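Local coordinates for CooT (Carboxydothermus hydrogenoformans, PDB 6FAN), which is a putative nickel chaperone that probably delivers nickel during the maturation of carbon monoxide dehydrogenase, at residues C2-A6 with L18-D22. Coordinates in Å, arbitrary orientation, origin at the centre of the assembly. Numbering follows the deposited sequence.
Sequences CEASA and LERVD
Two short backbone hydrogen bonds join the two strands of an antiparallel beta hairpin: Ala6 N to Leu18 O and Val21 N to Ala4 O, both 2.8 Å. Weaker return bonds run from Leu18 N to Ala6 O (3.3 Å) and from Ala4 N to Val21 O (3.5 Å). Both are hydrogen-bonded pairs, yet the register slips by one residue between them: a beta bulge. Glu19 and Arg20 lie opposite the single residue Ser5, and there strand 13-27 turns a corner. Arg20 has positive backbone angles (phi 60°, psi 46°). A salt bridge joins Arg20 NE (chi1 m, chi2 t) to OE2 of the poorly ordered Glu3 at 3.3 Å; its hydrogen bond is weak. Glu3 CA makes a 3.3 Å CA-H...O contact to Val21 O. Ala4, Ala6, Leu18 and Val21 share one buried face, where Ala6 CB meets Val21 CG2 at 4.0 Å, near Leu33 and Ile57. Asp22 OD1 accepts a hydrogen bond from Val53 N of the second subunit. At the bulge, one water bridges Ser5 OG (2.6 Å) and Arg20 N (2.7 Å).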
loop_
_atom_site.group_PDB
_atom_site.type_symbol
_atom_site.label_atom_id
_atom_site.label_comp_id
_atom_site.label_asym_id
_atom_site.label_seq_id
_atom_site.Cartn_x
_atom_site.Cartn_y
_atom_site.Cartn_z
ATOM N N CYS E 2 -9.435 2.328 -7.958
ATOM C CA CYS E 2 -10.333 1.338 -7.370
ATOM C C CYS E 2 -9.727 0.520 -6.187
ATOM O O CYS E 2 -8.508 0.350 -6.016
ATOM C CB CYS E 2 -10.942 0.407 -8.443
ATOM S SG CYS E 2 -12.584 0.931 -9.026
ATOM N N GLU E 3 -10.655 0.043 -5.393
ATOM C CA GLU E 3 -10.429 -0.862 -4.311
ATOM C C GLU E 3 -9.747 -2.137 -4.787
ATOM O O GLU E 3 -9.982 -2.682 -5.868
ATOM C CB GLU E 3 -11.765 -1.191 -3.627
ATOM C CG GLU E 3 -12.954 -0.191 -3.625
ATOM C CD GLU E 3 -13.655 -0.125 -4.964
ATOM O OE1 GLU E 3 -13.894 0.981 -5.491
ATOM O OE2 GLU E 3 -14.082 -1.194 -5.446
ATOM N N ALA E 4 -8.843 -2.651 -3.962
ATOM C CA ALA E 4 -7.959 -3.794 -4.319
ATOM C C ALA E 4 -8.253 -4.826 -3.199
ATOM O O ALA E 4 -8.692 -4.435 -2.085
ATOM C CB ALA E 4 -6.561 -3.307 -4.165
ATOM N N SER E 5 -8.060 -6.105 -3.526
ATOM C CA SER E 5 -8.168 -7.135 -2.535
ATOM C C SER E 5 -6.858 -7.356 -1.792
ATOM O O SER E 5 -5.761 -7.391 -2.405
ATOM C CB SER E 5 -8.610 -8.429 -3.227
ATOM O OG SER E 5 -9.940 -8.265 -3.669
ATOM N N ALA E 6 -6.958 -7.547 -0.449
ATOM C CA ALA E 6 -5.769 -7.916 0.341
ATOM C C ALA E 6 -5.666 -9.437 0.517
ATOM O O ALA E 6 -6.656 -10.089 0.851
ATOM C CB ALA E 6 -5.844 -7.227 1.689
ATOM N N LEU E 18 -9.382 -9.614 2.699
ATOM C CA LEU E 18 -10.421 -8.585 2.640
ATOM C C LEU E 18 -10.546 -8.048 1.201
ATOM O O LEU E 18 -9.546 -7.708 0.570
ATOM C CB LEU E 18 -10.130 -7.441 3.646
ATOM C CG LEU E 18 -11.279 -6.446 3.878
ATOM C CD1 LEU E 18 -12.522 -7.156 4.448
ATOM C CD2 LEU E 18 -10.941 -5.214 4.711
ATOM N N GLU E 19 -11.762 -7.982 0.706
ATOM C CA GLU E 19 -12.000 -7.527 -0.634
ATOM C C GLU E 19 -12.370 -6.075 -0.622
ATOM O O GLU E 19 -12.873 -5.552 0.332
ATOM C CB GLU E 19 -13.103 -8.348 -1.348
ATOM C CG GLU E 19 -12.814 -9.832 -1.599
ATOM C CD GLU E 19 -13.588 -10.499 -2.756
ATOM O OE1 GLU E 19 -14.734 -10.873 -2.595
ATOM O OE2 GLU E 19 -13.047 -10.704 -3.834
ATOM N N ARG E 20 -12.004 -5.415 -1.681
ATOM C CA ARG E 20 -12.399 -3.995 -1.924
ATOM C C ARG E 20 -11.907 -3.066 -0.820
ATOM O O ARG E 20 -12.654 -2.177 -0.387
ATOM C CB ARG E 20 -13.875 -3.819 -2.234
ATOM C CG ARG E 20 -14.328 -4.905 -3.230
ATOM C CD ARG E 20 -15.743 -4.778 -3.522
ATOM N NE ARG E 20 -15.957 -3.754 -4.527
ATOM C CZ ARG E 20 -17.123 -3.537 -5.133
ATOM N NH1 ARG E 20 -18.190 -4.329 -4.906
ATOM N NH2 ARG E 20 -17.249 -2.549 -6.017
ATOM N N VAL E 21 -10.644 -3.227 -0.436
ATOM C CA VAL E 21 -9.991 -2.383 0.545
ATOM C C VAL E 21 -9.886 -0.960 0.001
ATOM O O VAL E 21 -9.450 -0.729 -1.162
ATOM C CB VAL E 21 -8.534 -2.880 0.836
ATOM C CG1 VAL E 21 -7.822 -1.980 1.883
ATOM C CG2 VAL E 21 -8.626 -4.337 1.352
ATOM N N ASP E 22 -10.323 -0.009 0.821
ATOM C CA ASP E 22 -10.142 1.387 0.510
ATOM C C ASP E 22 -8.933 1.903 1.289
ATOM O O ASP E 22 -7.914 2.282 0.672
ATOM C CB ASP E 22 -11.405 2.188 0.847
ATOM C CG ASP E 22 -11.221 3.684 0.619
ATOM O OD1 ASP E 22 -10.261 4.151 -0.010
ATOM O OD2 ASP E 22 -12.023 4.450 1.126
HETATM O O HOH W 1 -11.442 -6.176 -4.192
#